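C-glycoside 3-oxidase (Microbacterium trichothecenolyticum, PDB 7DVE) catalyses the FAD-dependent oxidation, by O2, of the C3 hydroxyl of the sugar in C-glycosides such as isoorientin and mangiferin, releasing hydrogen peroxide. Local coordinates at residues Y98-G103 with M398-T403; L112-F117 with L439-H444; A187-D192 with P334-M339. All blocks are in the same frame, centred on the assembly; numbering follows the deposited sequence.

Interaction 1 of 3, residues Y98-G103 with M398-T403; sequences YLLESG and MQLHYT
The side-chain amide of Q399 lies with one face over the backbone of G103: OE1 of Q399 is 3.4 Å from CA of G103, and NE2 of Q399 is 3.6 Å from O of G103. The chain reaches this position because CG is anti to the backbone N (chi1 171°) and the next torsion bends back. At its NE2 end the amide bonds to O of L400 at 3.2 Å, meeting that oxygen from above the carbonyl plane; this bond helps fix the rotation of the group.

G103 is also the backbone link between the segments. Its carbonyl O accepts the N-H of L400 at 2.7 Å, with an N-H...O angle of 147°, and CA of Q399 makes a CA-H...O contact with the same oxygen. In the reverse direction, CA of G103 points its hydrogen at O of M398 over 3.6 Å. G103, at a positive phi of 76°, has no side chain, and its backbone lies close against the strand, its CA 4.2 Å from CA of Q399.

Beside this, L100 reaches across with both methyl groups: CD1 of L100 rests 3.9 Å from CD1 of L400, and CD2 of L100 is 4.0 Å from SD of M398, those two side chains crossing at about a right angle.

Thus the loop after strand 98-99 leans on residues 398-400 of strand 396-401. That strand pairs antiparallel with 382-386, whose V383 and F385 pack on M398, while F117 of strand 116-117 and Q279 of helix 276-283 close round the methionine.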
# COMPACT_ATOMS: atom_id res chain seq x y z
N TYR A 98 9.81 -0.45 9.59
CA TYR A 98 10.45 0.34 10.64
C TYR A 98 9.69 1.65 10.82
O TYR A 98 8.95 2.11 9.94
CB TYR A 98 11.94 0.62 10.34
CG TYR A 98 12.21 1.41 9.08
CD1 TYR A 98 12.06 0.82 7.82
CD2 TYR A 98 12.66 2.74 9.14
CE1 TYR A 98 12.33 1.52 6.67
CE2 TYR A 98 12.92 3.44 7.99
CZ TYR A 98 12.75 2.83 6.76
OH TYR A 98 13.01 3.51 5.60
N LEU A 99 9.88 2.24 12.00
CA LEU A 99 9.18 3.45 12.38
C LEU A 99 10.12 4.64 12.26
O LEU A 99 11.33 4.49 12.15
CB LEU A 99 8.65 3.35 13.82
CG LEU A 99 7.77 2.15 14.16
CD1 LEU A 99 7.29 2.24 15.57
CD2 LEU A 99 6.59 2.09 13.23
N LEU A 100 9.54 5.83 12.30
CA LEU A 100 10.35 7.02 12.53
C LEU A 100 10.99 6.94 13.91
O LEU A 100 10.37 6.48 14.88
CB LEU A 100 9.51 8.28 12.42
CG LEU A 100 9.07 8.71 11.01
CD1 LEU A 100 8.24 9.99 11.08
CD2 LEU A 100 10.31 8.93 10.16
N GLU A 101 12.24 7.38 14.01
CA GLU A 101 12.89 7.45 15.31
C GLU A 101 12.46 8.69 16.09
O GLU A 101 12.46 8.67 17.33
CB GLU A 101 14.40 7.42 15.14
CG GLU A 101 14.99 6.08 15.55
CD GLU A 101 16.33 5.79 14.91
OE1 GLU A 101 16.39 5.69 13.66
OE2 GLU A 101 17.32 5.68 15.67
N SER A 102 12.14 9.77 15.38
CA SER A 102 11.60 10.99 15.99
C SER A 102 10.83 11.75 14.91
O SER A 102 10.78 11.33 13.75
CB SER A 102 12.72 11.85 16.58
OG SER A 102 13.85 11.86 15.72
N GLY A 103 10.24 12.87 15.30
CA GLY A 103 9.47 13.64 14.33
C GLY A 103 8.11 13.07 14.00
O GLY A 103 7.46 13.57 13.09
N MET A 398 12.00 14.09 8.53
CA MET A 398 10.57 14.37 8.55
C MET A 398 10.09 14.80 9.93
O MET A 398 10.54 14.29 10.96
CB MET A 398 9.72 13.17 8.10
CG MET A 398 10.30 12.29 7.02
SD MET A 398 9.27 10.82 6.76
CE MET A 398 9.62 10.51 5.02
N GLN A 399 9.14 15.72 9.91
CA GLN A 399 8.32 16.08 11.06
C GLN A 399 6.88 15.88 10.62
O GLN A 399 6.49 16.33 9.54
CB GLN A 399 8.57 17.52 11.52
CG GLN A 399 7.59 17.98 12.58
CD GLN A 399 7.76 17.21 13.88
OE1 GLN A 399 8.89 17.00 14.34
NE2 GLN A 399 6.64 16.78 14.49
N LEU A 400 6.13 15.13 11.41
CA LEU A 400 4.75 14.79 11.09
C LEU A 400 3.82 15.68 11.89
O LEU A 400 3.97 15.80 13.11
CB LEU A 400 4.48 13.31 11.38
CG LEU A 400 5.09 12.24 10.45
CD1 LEU A 400 4.49 10.86 10.72
CD2 LEU A 400 4.95 12.62 8.98
N HIS A 401 2.87 16.32 11.20
CA HIS A 401 1.85 17.15 11.83
C HIS A 401 0.50 16.48 11.59
O HIS A 401 0.10 16.29 10.44
CB HIS A 401 1.85 18.56 11.25
CG HIS A 401 3.08 19.37 11.57
ND1 HIS A 401 3.18 20.15 12.70
CD2 HIS A 401 4.22 19.57 10.87
CE1 HIS A 401 4.35 20.77 12.70
NE2 HIS A 401 5.00 20.43 11.60
N TYR A 402 -0.21 16.17 12.67
CA TYR A 402 -1.41 15.36 12.52
C TYR A 402 -2.32 15.56 13.71
O TYR A 402 -1.92 15.36 14.86
CB TYR A 402 -1.05 13.89 12.39
CG TYR A 402 -2.08 13.06 11.69
CD1 TYR A 402 -2.24 13.12 10.30
CD2 TYR A 402 -2.91 12.21 12.41
CE1 TYR A 402 -3.19 12.34 9.66
CE2 TYR A 402 -3.86 11.44 11.78
CZ TYR A 402 -3.99 11.50 10.41
OH TYR A 402 -4.94 10.72 9.79
N THR A 403 -3.56 15.94 13.42
CA THR A 403 -4.56 16.22 14.44
C THR A 403 -5.85 15.51 14.06
O THR A 403 -6.23 15.47 12.89
CB THR A 403 -4.77 17.75 14.63
OG1 THR A 403 -5.05 18.39 13.36
CG2 THR A 403 -3.53 18.39 15.26

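Interaction 2 of 3, residues L112-F117 with L439-H444; sequences LPVAAF and LGASLH. With FAD (flavin-adenine dinucleotide), chain C.
One carbonyl, L439 O, points into the type I turn L112-A115 and faces the start of it at close range. It accepts the N-H of V114 at 3.2 Å with an N-H...O angle of 163°, the donor lying nearly along the C=O axis, whereas N of P113, only 3.3 Å from L439 O, has no hydrogen to offer.

CG2 of V114, set between its own backbone N and carbonyl carbon, lies 3.3 Å from N of A441. CD2 of L112 presses on N of G440 at 3.6 Å and touches CB of L439. G440 (phi 93°) turns the chain closely past V114 and A115 and begins a second type I turn, ending at L443. Further on, CB of A116 meets CD2 of L443 at 3.7 Å.

The other branch of L443 faces the cofactor: CD1 of L443 is 3.3 Å from FAD C8, and NE2 of H444 lies 3.8 Å from FAD N1. D297 bonds both G440 N and S442 OG, S442 OG accepts the N-H of H444 (an ST turn), and Q298 OE1 holds its ND1. These second-shell bonds probably set the ring beside the flavin, consistent with the inferred role of H444 as proton acceptor.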
# COMPACT_ATOMS: atom_id res chain seq x y z
N LEU A 112 1.39 10.72 14.22
CA LEU A 112 1.26 9.37 13.68
C LEU A 112 2.33 8.50 14.33
O LEU A 112 3.34 8.17 13.70
CB LEU A 112 1.40 9.38 12.16
CG LEU A 112 0.30 10.09 11.35
CD1 LEU A 112 0.68 10.13 9.87
CD2 LEU A 112 -1.02 9.35 11.53
N PRO A 113 2.13 8.11 15.60
CA PRO A 113 3.26 7.49 16.34
C PRO A 113 3.85 6.26 15.66
O PRO A 113 5.07 6.09 15.71
CB PRO A 113 2.65 7.16 17.72
CG PRO A 113 1.25 7.69 17.74
CD PRO A 113 1.03 8.53 16.49
N VAL A 114 3.04 5.42 15.00
CA VAL A 114 3.58 4.23 14.34
C VAL A 114 3.53 4.31 12.80
O VAL A 114 3.41 3.28 12.12
CB VAL A 114 2.86 2.95 14.83
CG1 VAL A 114 3.15 2.73 16.32
CG2 VAL A 114 1.36 3.01 14.54
N ALA A 115 3.64 5.51 12.24
CA ALA A 115 3.94 5.64 10.82
C ALA A 115 5.16 4.79 10.48
O ALA A 115 6.20 4.91 11.13
CB ALA A 115 4.21 7.10 10.45
N ALA A 116 5.03 3.92 9.46
CA ALA A 116 6.04 2.92 9.17
C ALA A 116 6.44 2.92 7.70
O ALA A 116 5.78 3.53 6.85
CB ALA A 116 5.58 1.52 9.60
N PHE A 117 7.54 2.22 7.41
CA PHE A 117 8.13 2.11 6.08
C PHE A 117 8.69 0.70 5.91
O PHE A 117 8.93 -0.01 6.89
CB PHE A 117 9.27 3.10 5.86
CG PHE A 117 9.01 4.48 6.40
CD1 PHE A 117 9.31 4.79 7.72
CD2 PHE A 117 8.51 5.47 5.57
CE1 PHE A 117 9.08 6.03 8.21
CE2 PHE A 117 8.28 6.75 6.07
CZ PHE A 117 8.57 7.02 7.40
N LEU A 439 -2.25 5.80 15.85
CA LEU A 439 -2.34 6.43 14.54
C LEU A 439 -1.12 6.08 13.71
O LEU A 439 0.00 6.00 14.22
CB LEU A 439 -2.49 7.94 14.68
CG LEU A 439 -3.77 8.28 15.45
CD1 LEU A 439 -3.90 9.78 15.70
CD2 LEU A 439 -4.99 7.74 14.72
N GLY A 440 -1.36 5.84 12.41
CA GLY A 440 -0.35 5.30 11.53
C GLY A 440 -0.40 3.79 11.41
O GLY A 440 0.19 3.24 10.47
N ALA A 441 -1.10 3.11 12.32
CA ALA A 441 -1.11 1.66 12.30
C ALA A 441 -1.72 1.09 11.02
O ALA A 441 -1.36 -0.02 10.65
CB ALA A 441 -1.88 1.13 13.50
N SER A 442 -2.60 1.83 10.33
CA SER A 442 -3.22 1.28 9.12
C SER A 442 -2.22 1.08 7.99
O SER A 442 -2.49 0.30 7.08
CB SER A 442 -4.37 2.18 8.64
OG SER A 442 -3.89 3.36 8.00
N LEU A 443 -1.07 1.77 8.03
CA LEU A 443 -0.08 1.80 6.96
C LEU A 443 -0.66 2.24 5.63
O LEU A 443 -0.08 1.98 4.59
CB LEU A 443 0.60 0.45 6.78
CG LEU A 443 0.99 -0.27 8.07
CD1 LEU A 443 1.08 -1.75 7.76
CD2 LEU A 443 2.29 0.27 8.62
N HIS A 444 -1.81 2.91 5.66
CA HIS A 444 -2.46 3.49 4.48
C HIS A 444 -2.34 5.01 4.59
O HIS A 444 -3.14 5.66 5.27
CB HIS A 444 -3.93 3.07 4.41
CG HIS A 444 -4.13 1.59 4.49
ND1 HIS A 444 -5.37 1.03 4.71
CD2 HIS A 444 -3.28 0.55 4.32
CE1 HIS A 444 -5.26 -0.29 4.71
NE2 HIS A 444 -4.01 -0.60 4.46
PA FAD C . 5.89 0.92 -1.06
O1A FAD C . 6.36 1.49 0.22
O2A FAD C . 5.13 -0.35 -1.05
O5B FAD C . 7.25 0.81 -1.92
C5B FAD C . 8.06 1.98 -2.10
C4B FAD C . 9.49 1.57 -2.31
O4B FAD C . 10.22 2.82 -2.55
C3B FAD C . 10.10 0.98 -1.03
O3B FAD C . 10.71 -0.29 -1.36
C2B FAD C . 11.18 2.02 -0.69
O2B FAD C . 12.35 1.42 -0.14
C1B FAD C . 11.53 2.60 -2.04
N9A FAD C . 12.21 3.93 -1.90
C8A FAD C . 11.68 4.92 -1.16
N7A FAD C . 12.49 5.98 -1.23
C5A FAD C . 13.53 5.66 -2.01
C6A FAD C . 14.59 6.38 -2.40
N6A FAD C . 14.67 7.63 -1.93
N1A FAD C . 15.54 5.88 -3.22
C2A FAD C . 15.39 4.56 -3.66
N3A FAD C . 14.26 3.83 -3.25
C4A FAD C . 13.35 4.40 -2.43
N1 FAD C . -2.42 -2.48 1.59
C2 FAD C . -3.63 -2.84 1.01
O2 FAD C . -4.03 -2.17 0.06
N3 FAD C . -4.36 -3.93 1.51
C4 FAD C . -3.85 -4.69 2.58
O4 FAD C . -4.49 -5.66 3.00
C4X FAD C . -2.64 -4.32 3.15
N5 FAD C . -2.11 -4.97 4.22
C5X FAD C . -0.86 -4.66 4.66
C6 FAD C . -0.23 -5.41 5.67
C7 FAD C . 1.06 -5.15 6.09
C7M FAD C . 1.72 -6.01 7.20
C8 FAD C . 1.77 -4.10 5.50
C8M FAD C . 3.21 -3.80 5.97
C9 FAD C . 1.16 -3.34 4.50
C9A FAD C . -0.15 -3.60 4.08
N10 FAD C . -0.76 -2.85 3.12
C10 FAD C . -1.94 -3.22 2.64
C1' FAD C . -0.14 -1.63 2.54
C2' FAD C . 0.59 -1.83 1.21
O2' FAD C . 1.75 -2.65 1.45
C3' FAD C . 0.96 -0.45 0.58
O3' FAD C . -0.23 0.31 0.32
C4' FAD C . 1.65 -0.62 -0.78
O4' FAD C . 2.82 -1.42 -0.62
C5' FAD C . 2.07 0.76 -1.36
O5' FAD C . 2.90 0.58 -2.52
P FAD C . 3.95 1.70 -3.04
O1P FAD C . 4.85 1.17 -4.10
O2P FAD C . 3.13 2.90 -3.32
O3P FAD C . 5.00 2.01 -1.85

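Interaction 3 of 3, residues A187-D192 with P334-M339; sequences AHRDAD and PFTDDM
P334 opens the second segment with its ring beside the backbone of D192: CB of P334 is 3.8 Å from O of D192, a van der Waals approach. Its own carbonyl faces the arginine, O of P334 lying 3.0 Å from NH2 of R189, at the edge of the guanidinium and near its plane. The R189 chain bends at chi3 (84°), which places NE; that nitrogen is hydrogen-bonded to the backbone O of E193, so the head is held from its own side of the contact as well.

T336 comes next, its CG2 at 4.4 Å from NH2 of R189, an oblique approach. It starts a type I turn that runs to M339, in which N of M339 makes weak hydrogen bonds with O and OG1 of T336. At the end of the turn, CG of M339 stands 4.0 Å from NH1 of R189, and the two side chains cross at about a right angle.

R189 therefore projects from the loop between helix 176-183 and strand 196-204 onto the connection of the antiparallel strands 330-333 and 341-347. Strand 330-333 also pairs with 196-204. At the last residue of the turn, M339 packs on R414 and E418 of helix 406-424, and F335 turns away toward the loop residues E139, P340 and A486.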
# COMPACT_ATOMS: atom_id res chain seq x y z
N ALA A 187 -31.27 -4.91 4.75
CA ALA A 187 -31.82 -5.32 3.47
C ALA A 187 -31.87 -4.15 2.49
O ALA A 187 -32.37 -4.28 1.38
CB ALA A 187 -33.22 -5.91 3.65
N HIS A 188 -31.34 -3.00 2.91
CA HIS A 188 -31.33 -1.79 2.09
C HIS A 188 -30.06 -1.64 1.25
O HIS A 188 -30.03 -0.77 0.38
CB HIS A 188 -31.50 -0.55 2.97
N ARG A 189 -29.04 -2.46 1.48
CA ARG A 189 -27.80 -2.38 0.71
C ARG A 189 -27.93 -3.17 -0.59
O ARG A 189 -28.62 -4.20 -0.64
CB ARG A 189 -26.62 -2.89 1.54
CG ARG A 189 -26.44 -2.17 2.88
CD ARG A 189 -25.67 -2.99 3.92
NE ARG A 189 -24.23 -2.87 3.76
CZ ARG A 189 -23.42 -2.19 4.57
NH1 ARG A 189 -23.88 -1.52 5.62
NH2 ARG A 189 -22.12 -2.16 4.31
N ASP A 190 -27.28 -2.69 -1.65
CA ASP A 190 -27.26 -3.40 -2.91
C ASP A 190 -25.92 -4.13 -3.10
O ASP A 190 -25.08 -4.17 -2.20
CB ASP A 190 -27.57 -2.44 -4.07
CG ASP A 190 -26.68 -1.20 -4.09
OD1 ASP A 190 -25.49 -1.31 -3.72
OD2 ASP A 190 -27.18 -0.13 -4.53
N ALA A 191 -25.72 -4.69 -4.30
CA ALA A 191 -24.65 -5.65 -4.53
C ALA A 191 -23.28 -5.07 -4.18
O ALA A 191 -22.50 -5.70 -3.45
CB ALA A 191 -24.67 -6.12 -5.99
N ASP A 192 -22.96 -3.88 -4.69
CA ASP A 192 -21.66 -3.27 -4.40
C ASP A 192 -21.43 -3.05 -2.92
O ASP A 192 -20.30 -2.74 -2.52
CB ASP A 192 -21.54 -1.93 -5.14
CG ASP A 192 -21.20 -2.10 -6.61
OD1 ASP A 192 -20.10 -2.60 -6.92
OD2 ASP A 192 -22.05 -1.73 -7.47
N PRO A 334 -18.34 -3.62 3.02
CA PRO A 334 -17.98 -2.43 2.25
C PRO A 334 -18.39 -1.12 2.90
O PRO A 334 -19.41 -1.01 3.58
CB PRO A 334 -18.71 -2.63 0.92
CG PRO A 334 -18.86 -4.13 0.81
CD PRO A 334 -19.09 -4.61 2.22
N PHE A 335 -17.53 -0.12 2.68
CA PHE A 335 -17.82 1.29 2.93
C PHE A 335 -19.06 1.76 2.16
O PHE A 335 -19.22 1.46 0.97
CB PHE A 335 -16.60 2.11 2.51
CG PHE A 335 -16.77 3.60 2.64
CD1 PHE A 335 -17.44 4.34 1.66
CD2 PHE A 335 -16.23 4.28 3.74
CE1 PHE A 335 -17.59 5.72 1.78
CE2 PHE A 335 -16.37 5.66 3.86
CZ PHE A 335 -17.05 6.38 2.88
N THR A 336 -19.92 2.52 2.84
CA THR A 336 -20.96 3.34 2.20
C THR A 336 -21.00 4.71 2.87
O THR A 336 -20.65 4.85 4.05
CB THR A 336 -22.36 2.71 2.29
OG1 THR A 336 -22.77 2.59 3.66
CG2 THR A 336 -22.40 1.33 1.61
N ASP A 337 -21.42 5.72 2.11
CA ASP A 337 -21.52 7.08 2.66
C ASP A 337 -22.29 7.09 3.97
O ASP A 337 -21.93 7.82 4.91
CB ASP A 337 -22.20 8.01 1.65
CG ASP A 337 -21.23 8.55 0.61
OD1 ASP A 337 -20.04 8.23 0.71
OD2 ASP A 337 -21.66 9.28 -0.31
N ASP A 338 -23.35 6.29 4.06
CA ASP A 338 -24.19 6.19 5.25
C ASP A 338 -23.50 5.43 6.39
O ASP A 338 -23.82 5.66 7.56
CB ASP A 338 -25.49 5.49 4.88
CG ASP A 338 -25.97 5.83 3.45
OD1 ASP A 338 -26.35 7.00 3.17
OD2 ASP A 338 -25.88 4.92 2.57
N MET A 339 -22.59 4.50 6.07
CA MET A 339 -21.89 3.67 7.06
C MET A 339 -20.39 3.71 6.77
O MET A 339 -19.82 2.74 6.26
CB MET A 339 -22.38 2.22 7.03
CG MET A 339 -23.69 1.92 7.74
SD MET A 339 -23.70 2.52 9.42
CE MET A 339 -22.75 1.20 10.20

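In the fold
From the N terminus the chain supplies 98-103, then 112-117, both on the small antiparallel pair of strands 98-99 and 116-117. It next enters 187-192, and interaction 3 closes the first loop at 334-339, 142 residues on. Only later do 398-403 and 439-444 return to the two early segments, so interactions 1 and 2 cross, and interaction 3 lies within the spans of both. Interactions 1 and 2 have centres 9 Å apart and touch, with Y98 N 2.9 Å from F117 O, tying strand 396-401 and the flavin-side loop to one unit. Interaction 3 stands apart, its centre about 28 Å from that of interaction 2, joining loops at the large antiparallel sheet.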